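Local coordinates for phage tail sheath protein (Desulfitobacterium hafniense, PDB 3HXL) that probably forms the contractile sheath around the tail tube of a myovirus-type phage or prophage particle, at residues N102-A107 against I160-G165; D351-D356 against I384-T389; N251-A256 against F312-S317; T215-A220 against V233-Y238; L42-P47 against G111-D116. All blocks are in the same frame, centred on the assembly; numbering follows the deposited sequence.

Interaction 1: N102-A107 against I160-G165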
# COMPACT_ATOMS: atom_id res chain seq x y z
N ASN A 102 -23.45 37.92 -3.29
CA ASN A 102 -22.81 37.70 -4.58
C ASN A 102 -21.74 36.61 -4.49
O ASN A 102 -21.34 36.05 -5.50
CB ASN A 102 -22.16 39.00 -5.07
CG ASN A 102 -23.17 40.12 -5.26
OD1 ASN A 102 -24.17 39.95 -5.96
ND2 ASN A 102 -22.91 41.27 -4.64
N LEU A 103 -21.30 36.33 -3.27
CA LEU A 103 -20.25 35.34 -3.03
C LEU A 103 -20.71 33.90 -2.89
O LEU A 103 -21.68 33.60 -2.19
CB LEU A 103 -19.46 35.71 -1.78
CG LEU A 103 -18.33 34.76 -1.39
CD1 LEU A 103 -17.21 34.84 -2.41
CD2 LEU A 103 -17.81 35.12 0.00
N THR A 104 -20.00 33.01 -3.57
CA THR A 104 -20.29 31.59 -3.48
C THR A 104 -18.99 30.95 -3.02
O THR A 104 -17.91 31.27 -3.54
CB THR A 104 -20.73 31.00 -4.83
OG1 THR A 104 -22.07 31.42 -5.12
CG2 THR A 104 -20.69 29.47 -4.78
N VAL A 105 -19.09 30.09 -2.01
CA VAL A 105 -17.94 29.38 -1.46
C VAL A 105 -18.19 27.90 -1.68
O VAL A 105 -19.20 27.36 -1.22
CB VAL A 105 -17.79 29.63 0.05
CG1 VAL A 105 -16.50 29.01 0.56
CG2 VAL A 105 -17.82 31.12 0.34
N THR A 106 -17.27 27.26 -2.39
CA THR A 106 -17.40 25.84 -2.72
C THR A 106 -16.19 25.05 -2.22
O THR A 106 -15.04 25.49 -2.38
CB THR A 106 -17.53 25.67 -4.24
OG1 THR A 106 -18.55 26.55 -4.73
CG2 THR A 106 -17.89 24.24 -4.59
N ALA A 107 -16.45 23.90 -1.62
CA ALA A 107 -15.40 23.03 -1.10
C ALA A 107 -14.40 22.69 -2.21
O ALA A 107 -14.77 22.57 -3.38
CB ALA A 107 -16.01 21.75 -0.54
N ILE A 160 -12.96 27.33 -2.60
CA ILE A 160 -12.74 28.16 -3.77
C ILE A 160 -13.82 29.24 -3.73
O ILE A 160 -14.99 28.93 -3.53
CB ILE A 160 -12.89 27.36 -5.08
CG1 ILE A 160 -11.86 26.22 -5.14
CG2 ILE A 160 -12.74 28.28 -6.28
CD1 ILE A 160 -10.42 26.69 -5.18
N PHE A 161 -13.42 30.49 -3.90
CA PHE A 161 -14.37 31.60 -3.89
C PHE A 161 -14.79 31.95 -5.30
O PHE A 161 -13.97 31.99 -6.22
CB PHE A 161 -13.73 32.83 -3.23
CG PHE A 161 -13.33 32.61 -1.80
CD1 PHE A 161 -14.30 32.56 -0.80
CD2 PHE A 161 -12.00 32.43 -1.46
CE1 PHE A 161 -13.93 32.35 0.53
CE2 PHE A 161 -11.62 32.21 -0.13
CZ PHE A 161 -12.59 32.17 0.86
N SER A 162 -16.08 32.18 -5.49
CA SER A 162 -16.61 32.53 -6.81
C SER A 162 -17.65 33.64 -6.71
O SER A 162 -18.23 33.86 -5.65
CB SER A 162 -17.23 31.29 -7.48
OG SER A 162 -18.29 30.77 -6.70
N GLY A 163 -17.88 34.32 -7.82
CA GLY A 163 -18.85 35.40 -7.84
C GLY A 163 -18.18 36.71 -8.19
O GLY A 163 -16.98 36.76 -8.46
N THR A 164 -18.95 37.79 -8.16
CA THR A 164 -18.41 39.11 -8.49
C THR A 164 -19.16 40.21 -7.75
O THR A 164 -20.32 40.04 -7.37
CB THR A 164 -18.49 39.37 -10.01
OG1 THR A 164 -18.16 40.73 -10.28
CG2 THR A 164 -19.89 39.07 -10.52
N GLY A 165 -18.49 41.33 -7.54
CA GLY A 165 -19.12 42.44 -6.85
C GLY A 165 -18.74 42.59 -5.39
O GLY A 165 -17.66 42.19 -4.97
O HOH W 1 -21.82 36.90 -8.07
O HOH W 2 -17.10 28.91 -5.36

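Interaction 2: D351-D356 against I384-T389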
# COMPACT_ATOMS: atom_id res chain seq x y z
N ASP A 351 10.21 -13.53 -4.35
CA ASP A 351 9.83 -12.33 -5.09
C ASP A 351 11.04 -11.40 -5.14
O ASP A 351 11.25 -10.67 -6.12
CB ASP A 351 8.64 -11.61 -4.42
CG ASP A 351 7.33 -12.37 -4.57
OD1 ASP A 351 7.32 -13.43 -5.24
OD2 ASP A 351 6.30 -11.90 -4.03
N GLY A 352 11.84 -11.42 -4.08
CA GLY A 352 13.03 -10.59 -4.04
C GLY A 352 14.02 -11.02 -5.11
O GLY A 352 14.62 -10.19 -5.80
N ILE A 353 14.20 -12.33 -5.24
CA ILE A 353 15.11 -12.87 -6.25
C ILE A 353 14.61 -12.46 -7.62
O ILE A 353 15.38 -11.99 -8.47
CB ILE A 353 15.17 -14.41 -6.17
CG1 ILE A 353 15.93 -14.83 -4.91
CG2 ILE A 353 15.83 -14.98 -7.42
CD1 ILE A 353 15.96 -16.33 -4.69
N ASN A 354 13.31 -12.63 -7.84
CA ASN A 354 12.71 -12.26 -9.12
C ASN A 354 12.89 -10.78 -9.43
O ASN A 354 13.55 -10.42 -10.40
CB ASN A 354 11.22 -12.57 -9.13
CG ASN A 354 10.57 -12.25 -10.46
OD1 ASN A 354 10.48 -13.10 -11.34
ND2 ASN A 354 10.14 -11.00 -10.62
N ASN A 355 12.27 -9.94 -8.60
CA ASN A 355 12.33 -8.50 -8.79
C ASN A 355 13.75 -7.96 -8.87
O ASN A 355 14.06 -7.15 -9.75
CB ASN A 355 11.56 -7.79 -7.68
CG ASN A 355 10.06 -8.06 -7.75
OD1 ASN A 355 9.32 -7.81 -6.79
ND2 ASN A 355 9.60 -8.56 -8.90
N ASP A 356 14.62 -8.38 -7.96
CA ASP A 356 16.00 -7.90 -7.98
C ASP A 356 16.70 -8.32 -9.27
O ASP A 356 17.30 -7.48 -9.95
CB ASP A 356 16.78 -8.41 -6.77
CG ASP A 356 16.26 -7.85 -5.46
OD1 ASP A 356 15.65 -6.75 -5.48
OD2 ASP A 356 16.46 -8.48 -4.40
N ILE A 384 25.97 -15.11 -7.84
CA ILE A 384 26.55 -15.78 -6.69
C ILE A 384 26.69 -14.78 -5.57
O ILE A 384 26.31 -15.05 -4.43
CB ILE A 384 27.93 -16.37 -7.03
CG1 ILE A 384 27.76 -17.52 -8.04
CG2 ILE A 384 28.62 -16.87 -5.77
CD1 ILE A 384 26.95 -18.67 -7.51
N ASN A 385 27.23 -13.61 -5.88
CA ASN A 385 27.40 -12.58 -4.87
C ASN A 385 26.05 -12.20 -4.27
O ASN A 385 25.94 -11.96 -3.07
CB ASN A 385 28.07 -11.34 -5.46
CG ASN A 385 29.50 -11.62 -5.88
OD1 ASN A 385 30.24 -12.31 -5.18
ND2 ASN A 385 29.90 -11.06 -7.02
N TYR A 386 25.03 -12.15 -5.12
CA TYR A 386 23.69 -11.81 -4.67
C TYR A 386 23.18 -12.88 -3.71
O TYR A 386 22.67 -12.57 -2.64
CB TYR A 386 22.73 -11.71 -5.86
CG TYR A 386 21.29 -11.48 -5.46
CD1 TYR A 386 20.79 -10.18 -5.28
CD2 TYR A 386 20.43 -12.55 -5.21
CE1 TYR A 386 19.48 -9.97 -4.86
CE2 TYR A 386 19.12 -12.35 -4.80
CZ TYR A 386 18.65 -11.06 -4.62
OH TYR A 386 17.35 -10.87 -4.20
N MSE A 387 23.33 -14.14 -4.11
CA MSE A 387 22.86 -15.23 -3.27
C MSE A 387 23.62 -15.27 -1.95
O MSE A 387 23.04 -15.58 -0.91
CB MSE A 387 23.00 -16.56 -4.01
CG MSE A 387 22.12 -16.67 -5.25
SE MSE A 387 20.21 -16.53 -4.85
CE MSE A 387 19.96 -18.28 -4.07
N ASN A 388 24.91 -14.94 -1.98
CA ASN A 388 25.70 -14.93 -0.75
C ASN A 388 25.18 -13.85 0.19
O ASN A 388 25.20 -14.03 1.41
CB ASN A 388 27.18 -14.71 -1.06
CG ASN A 388 27.85 -15.96 -1.60
OD1 ASN A 388 27.54 -17.07 -1.18
ND2 ASN A 388 28.78 -15.78 -2.53
N THR A 389 24.72 -12.74 -0.37
CA THR A 389 24.18 -11.65 0.44
C THR A 389 22.90 -12.09 1.14
O THR A 389 22.64 -11.70 2.28
CB THR A 389 23.89 -10.41 -0.43
OG1 THR A 389 25.10 -9.97 -1.05
CG2 THR A 389 23.31 -9.28 0.41

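Interaction 3: N251-A256 against F312-S317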
# COMPACT_ATOMS: atom_id res chain seq x y z
N ASN A 251 -10.16 -13.01 10.61
CA ASN A 251 -10.76 -12.23 11.68
C ASN A 251 -10.11 -10.87 11.88
O ASN A 251 -9.15 -10.51 11.19
CB ASN A 251 -10.76 -13.04 13.00
CG ASN A 251 -9.36 -13.41 13.49
OD1 ASN A 251 -8.39 -13.34 12.75
ND2 ASN A 251 -9.27 -13.82 14.75
N GLY A 252 -10.66 -10.11 12.82
CA GLY A 252 -10.14 -8.79 13.12
C GLY A 252 -9.55 -8.76 14.51
O GLY A 252 -9.28 -9.80 15.12
N VAL A 253 -9.37 -7.55 15.03
CA VAL A 253 -8.78 -7.40 16.34
C VAL A 253 -9.46 -6.31 17.16
O VAL A 253 -10.30 -5.57 16.65
CB VAL A 253 -7.29 -7.05 16.22
CG1 VAL A 253 -6.55 -8.17 15.51
CG2 VAL A 253 -7.12 -5.75 15.45
N VAL A 254 -9.10 -6.25 18.43
CA VAL A 254 -9.62 -5.24 19.33
C VAL A 254 -8.42 -4.43 19.77
O VAL A 254 -7.44 -4.99 20.29
CB VAL A 254 -10.30 -5.87 20.56
CG1 VAL A 254 -10.87 -4.78 21.44
CG2 VAL A 254 -11.42 -6.82 20.10
N LEU A 255 -8.48 -3.13 19.53
CA LEU A 255 -7.39 -2.22 19.86
C LEU A 255 -7.40 -1.80 21.33
O LEU A 255 -8.41 -1.93 22.02
CB LEU A 255 -7.47 -0.98 18.97
CG LEU A 255 -7.45 -1.21 17.45
CD1 LEU A 255 -7.39 0.13 16.74
CD2 LEU A 255 -6.25 -2.07 17.07
N ALA A 256 -6.27 -1.29 21.81
CA ALA A 256 -6.17 -0.86 23.20
C ALA A 256 -7.15 0.27 23.52
O ALA A 256 -7.54 0.44 24.68
CB ALA A 256 -4.74 -0.42 23.51
N PHE A 312 -5.28 -16.49 7.00
CA PHE A 312 -4.40 -15.66 7.81
C PHE A 312 -5.32 -15.19 8.95
O PHE A 312 -6.31 -14.50 8.70
CB PHE A 312 -3.89 -14.48 6.96
CG PHE A 312 -2.84 -13.63 7.64
CD1 PHE A 312 -3.19 -12.78 8.69
CD2 PHE A 312 -1.51 -13.68 7.23
CE1 PHE A 312 -2.22 -11.99 9.33
CE2 PHE A 312 -0.54 -12.90 7.86
CZ PHE A 312 -0.89 -12.06 8.91
N LEU A 313 -5.00 -15.57 10.18
CA LEU A 313 -5.83 -15.20 11.32
C LEU A 313 -5.05 -14.83 12.57
O LEU A 313 -3.89 -15.22 12.74
CB LEU A 313 -6.77 -16.37 11.65
CG LEU A 313 -6.04 -17.64 12.09
CD1 LEU A 313 -6.09 -17.76 13.62
CD2 LEU A 313 -6.70 -18.85 11.46
N PHE A 314 -5.70 -14.07 13.45
CA PHE A 314 -5.10 -13.63 14.70
C PHE A 314 -5.61 -14.48 15.85
O PHE A 314 -6.76 -14.92 15.84
CB PHE A 314 -5.47 -12.16 14.96
CG PHE A 314 -5.00 -11.23 13.89
CD1 PHE A 314 -3.68 -10.80 13.85
CD2 PHE A 314 -5.88 -10.80 12.90
CE1 PHE A 314 -3.23 -9.97 12.83
CE2 PHE A 314 -5.44 -9.97 11.88
CZ PHE A 314 -4.12 -9.55 11.84
N THR A 315 -4.75 -14.70 16.83
CA THR A 315 -5.10 -15.48 18.01
C THR A 315 -4.71 -14.65 19.23
O THR A 315 -3.62 -14.07 19.28
CB THR A 315 -4.35 -16.83 18.04
OG1 THR A 315 -4.72 -17.60 16.88
CG2 THR A 315 -4.69 -17.62 19.30
N ALA A 316 -5.61 -14.58 20.21
CA ALA A 316 -5.35 -13.80 21.42
C ALA A 316 -4.40 -14.54 22.36
O ALA A 316 -4.52 -15.75 22.54
CB ALA A 316 -6.66 -13.50 22.14
N SER A 317 -3.45 -13.82 22.94
CA SER A 317 -2.49 -14.41 23.86
C SER A 317 -1.78 -13.32 24.67
O SER A 317 -1.24 -12.38 24.10
CB SER A 317 -1.45 -15.22 23.08
OG SER A 317 -0.40 -15.67 23.92

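Interaction 4: T215-A220 against V233-Y238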
# COMPACT_ATOMS: atom_id res chain seq x y z
N THR A 215 -11.64 -10.31 -8.67
CA THR A 215 -10.91 -9.46 -9.60
C THR A 215 -9.50 -9.19 -9.09
O THR A 215 -8.53 -9.28 -9.85
CB THR A 215 -11.65 -8.12 -9.83
OG1 THR A 215 -12.87 -8.37 -10.55
CG2 THR A 215 -10.79 -7.16 -10.62
N PHE A 216 -9.36 -8.87 -7.81
CA PHE A 216 -8.04 -8.61 -7.26
C PHE A 216 -7.18 -9.88 -7.31
O PHE A 216 -5.98 -9.80 -7.53
CB PHE A 216 -8.14 -8.08 -5.82
CG PHE A 216 -8.37 -6.59 -5.74
CD1 PHE A 216 -7.56 -5.79 -4.93
CD2 PHE A 216 -9.37 -5.99 -6.50
CE1 PHE A 216 -7.75 -4.41 -4.88
CE2 PHE A 216 -9.57 -4.61 -6.45
CZ PHE A 216 -8.75 -3.81 -5.64
N THR A 217 -7.81 -11.03 -7.12
CA THR A 217 -7.09 -12.31 -7.17
C THR A 217 -6.55 -12.52 -8.59
O THR A 217 -5.40 -12.92 -8.76
CB THR A 217 -8.02 -13.49 -6.78
OG1 THR A 217 -8.44 -13.32 -5.42
CG2 THR A 217 -7.28 -14.82 -6.91
N ALA A 218 -7.38 -12.25 -9.59
CA ALA A 218 -6.95 -12.40 -10.98
C ALA A 218 -5.84 -11.40 -11.28
O ALA A 218 -4.86 -11.72 -11.97
CB ALA A 218 -8.14 -12.18 -11.93
N PHE A 219 -6.00 -10.19 -10.77
CA PHE A 219 -5.02 -9.12 -10.95
C PHE A 219 -3.66 -9.59 -10.45
O PHE A 219 -2.65 -9.44 -11.14
CB PHE A 219 -5.47 -7.87 -10.18
CG PHE A 219 -4.51 -6.72 -10.27
CD1 PHE A 219 -4.44 -5.94 -11.42
CD2 PHE A 219 -3.68 -6.40 -9.19
CE1 PHE A 219 -3.55 -4.87 -11.50
CE2 PHE A 219 -2.80 -5.33 -9.26
CZ PHE A 219 -2.73 -4.56 -10.42
N ALA A 220 -3.64 -10.16 -9.25
CA ALA A 220 -2.39 -10.64 -8.66
C ALA A 220 -1.73 -11.71 -9.53
O ALA A 220 -0.52 -11.67 -9.76
CB ALA A 220 -2.66 -11.20 -7.27
N VAL A 233 -1.77 -9.34 -2.84
CA VAL A 233 -3.00 -8.64 -2.50
C VAL A 233 -3.50 -9.29 -1.21
O VAL A 233 -3.43 -10.51 -1.06
CB VAL A 233 -4.09 -8.80 -3.60
CG1 VAL A 233 -3.60 -8.19 -4.90
CG2 VAL A 233 -4.44 -10.26 -3.78
N VAL A 234 -3.99 -8.46 -0.30
CA VAL A 234 -4.51 -8.91 0.98
C VAL A 234 -6.01 -8.66 1.02
O VAL A 234 -6.47 -7.51 1.01
CB VAL A 234 -3.85 -8.16 2.15
CG1 VAL A 234 -4.41 -8.66 3.48
CG2 VAL A 234 -2.33 -8.35 2.10
N LEU A 235 -6.76 -9.75 1.07
CA LEU A 235 -8.22 -9.70 1.09
C LEU A 235 -8.79 -10.21 2.39
O LEU A 235 -8.06 -10.74 3.24
CB LEU A 235 -8.78 -10.55 -0.05
CG LEU A 235 -8.13 -10.39 -1.42
CD1 LEU A 235 -8.77 -11.37 -2.40
CD2 LEU A 235 -8.29 -8.97 -1.91
N GLU A 236 -10.10 -10.03 2.53
CA GLU A 236 -10.86 -10.45 3.71
C GLU A 236 -11.67 -11.69 3.40
O GLU A 236 -12.44 -11.70 2.45
CB GLU A 236 -11.84 -9.33 4.11
CG GLU A 236 -12.71 -9.67 5.30
CD GLU A 236 -14.14 -10.10 4.93
OE1 GLU A 236 -14.86 -10.48 5.86
OE2 GLU A 236 -14.55 -10.06 3.74
N ASN A 237 -11.50 -12.73 4.21
CA ASN A 237 -12.25 -13.97 4.04
C ASN A 237 -12.45 -14.43 2.59
O ASN A 237 -13.57 -14.46 2.08
CB ASN A 237 -13.61 -13.84 4.74
CG ASN A 237 -13.49 -13.91 6.25
OD1 ASN A 237 -13.34 -14.99 6.82
ND2 ASN A 237 -13.52 -12.76 6.91
N TYR A 238 -11.36 -14.80 1.94
CA TYR A 238 -11.43 -15.28 0.57
C TYR A 238 -10.38 -16.36 0.31
O TYR A 238 -9.56 -16.24 -0.60
CB TYR A 238 -11.25 -14.13 -0.42
CG TYR A 238 -11.79 -14.44 -1.80
CD1 TYR A 238 -10.93 -14.62 -2.89
CD2 TYR A 238 -13.17 -14.54 -2.01
CE1 TYR A 238 -11.44 -14.89 -4.16
CE2 TYR A 238 -13.68 -14.81 -3.28
CZ TYR A 238 -12.82 -14.98 -4.35
OH TYR A 238 -13.33 -15.23 -5.60

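Interaction 5: L42-P47 against G111-D116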
# COMPACT_ATOMS: atom_id res chain seq x y z
N LEU A 42 -13.35 7.84 0.52
CA LEU A 42 -13.10 8.90 1.49
C LEU A 42 -14.16 10.00 1.45
O LEU A 42 -15.07 9.97 0.62
CB LEU A 42 -11.71 9.49 1.24
CG LEU A 42 -10.55 8.49 1.27
CD1 LEU A 42 -9.24 9.18 0.90
CD2 LEU A 42 -10.45 7.88 2.65
N SER A 43 -14.02 10.97 2.35
CA SER A 43 -14.96 12.09 2.41
C SER A 43 -14.27 13.39 2.01
O SER A 43 -14.86 14.47 2.08
CB SER A 43 -15.52 12.23 3.83
OG SER A 43 -16.16 11.04 4.24
N TRP A 44 -13.02 13.28 1.58
CA TRP A 44 -12.26 14.44 1.16
C TRP A 44 -10.98 13.97 0.47
O TRP A 44 -10.58 12.81 0.61
CB TRP A 44 -11.91 15.29 2.39
CG TRP A 44 -11.34 16.65 2.09
CD1 TRP A 44 -10.03 17.00 2.08
CD2 TRP A 44 -12.08 17.84 1.80
NE1 TRP A 44 -9.90 18.35 1.81
CE2 TRP A 44 -11.15 18.88 1.63
CE3 TRP A 44 -13.45 18.13 1.68
CZ2 TRP A 44 -11.54 20.20 1.34
CZ3 TRP A 44 -13.84 19.44 1.39
CH2 TRP A 44 -12.88 20.45 1.22
N GLY A 45 -10.36 14.87 -0.29
CA GLY A 45 -9.13 14.53 -0.98
C GLY A 45 -9.27 14.40 -2.48
O GLY A 45 -10.35 14.15 -2.99
N GLU A 46 -8.15 14.57 -3.19
CA GLU A 46 -8.14 14.45 -4.64
C GLU A 46 -8.53 13.04 -5.06
O GLU A 46 -7.90 12.06 -4.65
CB GLU A 46 -6.75 14.80 -5.18
CG GLU A 46 -6.60 14.63 -6.68
CD GLU A 46 -5.33 15.24 -7.21
OE1 GLU A 46 -4.28 15.11 -6.55
OE2 GLU A 46 -5.37 15.86 -8.29
N PRO A 47 -9.58 12.91 -5.89
CA PRO A 47 -10.05 11.60 -6.37
C PRO A 47 -9.35 11.09 -7.63
O PRO A 47 -8.84 11.87 -8.43
CB PRO A 47 -11.53 11.85 -6.60
CG PRO A 47 -11.51 13.24 -7.18
CD PRO A 47 -10.52 13.98 -6.27
N GLY A 111 -17.32 15.63 -1.06
CA GLY A 111 -17.33 14.78 0.11
C GLY A 111 -18.11 15.40 1.25
O GLY A 111 -18.39 16.60 1.23
N ALA A 112 -18.46 14.59 2.24
CA ALA A 112 -19.21 15.05 3.40
C ALA A 112 -18.36 15.97 4.27
O ALA A 112 -18.89 16.72 5.10
CB ALA A 112 -19.68 13.85 4.22
N ARG A 113 -17.05 15.92 4.10
CA ARG A 113 -16.16 16.76 4.89
C ARG A 113 -16.41 18.23 4.56
O ARG A 113 -16.14 19.12 5.37
CB ARG A 113 -14.70 16.38 4.60
CG ARG A 113 -13.67 17.18 5.37
CD ARG A 113 -13.96 17.25 6.86
NE ARG A 113 -12.75 17.55 7.62
CZ ARG A 113 -12.72 17.85 8.91
NH1 ARG A 113 -13.85 17.90 9.61
NH2 ARG A 113 -11.56 18.10 9.51
N GLY A 114 -16.95 18.49 3.37
CA GLY A 114 -17.24 19.86 2.99
C GLY A 114 -18.32 20.48 3.87
O GLY A 114 -18.36 21.70 4.05
N ASN A 115 -19.20 19.65 4.43
CA ASN A 115 -20.26 20.16 5.29
C ASN A 115 -19.76 20.62 6.66
O ASN A 115 -20.52 21.18 7.45
CB ASN A 115 -21.37 19.13 5.47
CG ASN A 115 -21.97 18.66 4.16
OD1 ASN A 115 -22.26 19.47 3.26
ND2 ASN A 115 -22.16 17.35 4.03
N ASP A 116 -18.48 20.37 6.95
CA ASP A 116 -17.92 20.79 8.24
C ASP A 116 -17.26 22.16 8.09
O ASP A 116 -16.59 22.64 9.01
CB ASP A 116 -16.87 19.80 8.73
CG ASP A 116 -17.43 18.41 8.97
OD1 ASP A 116 -18.64 18.30 9.25
OD2 ASP A 116 -16.65 17.43 8.90

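Interaction 1: N102-A107 against I160-G165
Thr104 and Ser162 exchange two backbone hydrogen bonds, Thr104 N to Ser162 O at 2.9 Å and Ser162 N to Thr104 O at 2.8 Å. Two residues along, Thr106 and Ile160 do the same; the bond from Thr106 N to Ile160 O is nearly straight, 173° at the hydrogen. Between these hydrogen-bonded pairs lies the non-hydrogen-bonded pair Val105 and Phe161. Their side chains run side by side, pointing the same way, with Val105 CG2 4.0 Å from Phe161 CD1, while Leu103 brings its CD1 to the same ring carbon. This is regular antiparallel pairing within the family's beta-sandwich domain: 103-107 is the central strand of a three-stranded sheet, 97-100 being its other neighbour. Leu103 and Val105 continue inward onto Leu119, in strand 117-123 of the four-stranded sheet.

On the face carrying Thr104, Thr106, Ile160 and Ser162 a water bridges the strands. It donates to Thr104 O and Ile160 O and also bonds Thr106 OG1 and Ser162 OG. Ser162 OG sits between backbone N and carbonyl carbon (chi1 60°), which brings it 3.1 Å from Thr104 CB. Thr104 OG1 turns instead to Thr99 OG1. Beyond the Thr104-Ser162 pair a second water links Asn102 O to Thr164 N, and Asn102 ND2 donates to Ala166 O.

Interaction 2: D351-D356 against I384-T389
Tyr386 reaches from helix 373-392 to Asp356 on helix 344-364, and its hydroxyl donates the hydrogen bond across this contact: OH to Asp356 OD2, 2.6 Å. The acceptor uses its anti lone pair, on the side away from OD1. OD2 also lies in the plane of the phenol ring, at its edge, whereas the carboxylate and ring planes are 68° apart and the two side chains cross at about a right angle. Tyr386 CG is anti to the backbone N (chi1 175°), a position from which the ring extends toward the partner helix. The ring spans a wide gap: the axes of the two short helical segments approach no closer than 12.0 Å, and even the nearest CA pair, Ile353 and Met387, is 8.6 Å apart.

The pairing is close to antiparallel, at 147° between the N-to-C directions, and joins two long helices within the C-terminal domain of the sheath family.

Apolar packing is sparse. Ile353 CG1 meets the ring edge at Tyr386 CE2, 4.0 Å away. The end of the same isoleucine, CD1, lies 4.3 Å from the selenium of Met387, modelled as selenomethionine; that side chain also packs on Leu405 and Phe399. Phe357 meets the tyrosine ring edge-to-face.

Charge enters through the other carboxylate oxygen. Asp356 OD1 forms a salt bridge with Arg359 NH2, about one turn along the same helix. The nearby positive charge would probably favour the ionised carboxylate.

Interaction 3: N251-A256 against F312-S317
A side-chain amide pairing with a peptide backbone joins strand 246-255 of the large mixed sheet to the two-stranded antiparallel hairpin 314-317/320-323 at Phe314, all inside the subtilisin-like domain. Asn251 engages both polar backbone atoms of Phe314. Its OD1 accepts from Phe314 N at 2.9 Å, the donor lying in the carbonyl plane on a lone pair, with 176° at the hydrogen. Its ND2 donates to Phe314 O, also at 2.9 Å and almost in the plane of the amide. Asn251 therefore copies the donor and acceptor pattern of a neighbouring strand, and using both ends fixes the flip of the amide. ND2 makes a further bond to Pro296 O, which ties in the segment after strand 294-295. Asn251 CG sits between its own N and carbonyl carbon (chi1 62°), and from there the amide comes alongside the phenylalanine backbone.

The Phe314 ring is packed by Val253, while Val249, Val294 and Val323 also touch this side chain. Asn251 O lies at the ring edge, in its plane; no polar partner for this buried oxygen appears in the model. Val253 CG1 makes a CH-pi contact over one face, 4.0 Å from the centroid and 22° off the ring normal.

Interaction 4: T215-A220 against V233-Y238
Val233 sets both methyls against Ala220: CG1 is 3.9 Å and CG2 4.0 Å from Ala220 CB. Val233 CG1 stands anti to the carbonyl carbon (chi1 -62°), and with CG2 between the backbone N and the carbonyl carbon the valine presents a forked end to the alanine. CG1 also lies 3.9 Å from the carbonyl oxygen of Phe216, so the valine touches both Phe216 O and Ala220 CB, one turn apart.

Two residues further along the strand, Leu235 divides its own branches. CD2 goes to Phe216 CB at 4.0 Å, and CD1 to Thr217 OG1 at 3.6 Å, the leucine and threonine crossing at about a right angle. Phe216 meets the strand through CB, while its ring leads away to Tyr188 and Leu192 of helix 185-195. Thr217 OG1, anti to its carbonyl carbon, bonds back to Lys213 O one turn earlier in the helix. The same oxygen is 3.6 Å from Tyr238 CE1, where the tyrosine side chain crosses obliquely after the strand has ended.

Helix 210-227 and strand 232-236 belong to a beta-alpha-beta unit that begins with strand 202-204, and the contact packs the returning helix against the sheet in the subtilisin-like domain. The short segments run 160° apart in direction, with axes 9.1 Å apart.

Most contacts are between carbons. The two helix oxygens that touch the other segment, Thr217 OG1 and Phe216 O, have hydrogen bonds within the helix, to Lys213 O and from Ala220 N, so apolar packing rather than directed polar bonds holds these two segments together.

Interaction 5: L42-P47 against G111-D116
Trp44 CG and Arg113 CG both stand anti to their backbone nitrogens (chi1 -169° and -180°), which sets the indole against the first carbons of the arginine. Arg113 CB is 3.6 Å from Trp44 CE3 and CG is 3.8 Å from the same atom. The arginine chain then bends at chi2, and its guanidinium ends with its plane 89° from that of the indole. The neighbouring ring carbon of the tryptophan, CZ3, rests 3.8 Å from Gly114 CA.

Ser43 O faces the start of the 3-10 turn 112-116. It accepts a weak hydrogen bond from Arg113 N at 3.3 Å and a CA-H...O contact from Gly111 CA at 3.2 Å. Segment 42-47 follows strand 35-40 of the large mixed sheet and 111-116 leads into strand 117-123 of the four-stranded sheet, so the contact joins loops of two sheets; the first falls in the domain III N-terminal region of the family, the second in the beta-sandwich domain. Asp180 bridges both, accepting from Ser43 OG and from Ala112 N, while Trp109 meets Trp44 edge-to-face.

The guanidinium forms salt bridges through NH1 to Asp116 OD2, 2.9 Å away in its own plane, and to Asp138; NH2 donates to Gly64 O. With two carboxylates at one nitrogen the charge of this buried arginine is probably well compensated, leaving its aliphatic stem to serve as the apolar surface for Trp44.

Interactions 1 and 5 are in direct contact: Ala107 CB, at the end of strand 103-107, lies 3.7 Å from Trp44 CZ3 and 4.2 Å from Gly114 CA. The end of strand 103-107 thus rests on the Trp44-Gly114 contact, although the two centres are 19 Å apart. Interactions 3 and 4 share the large mixed sheet, where strands 232-236 and 246-255 are neighbours; their nearest atoms are about 5 Å apart. Interaction 2 belongs to the C-terminal domain, its nearest atoms about 9 Å from interaction 4. Its centre is 58 Å from that of interaction 1, on opposite sides of the chain's centre, consistent with an elongated multidomain subunit.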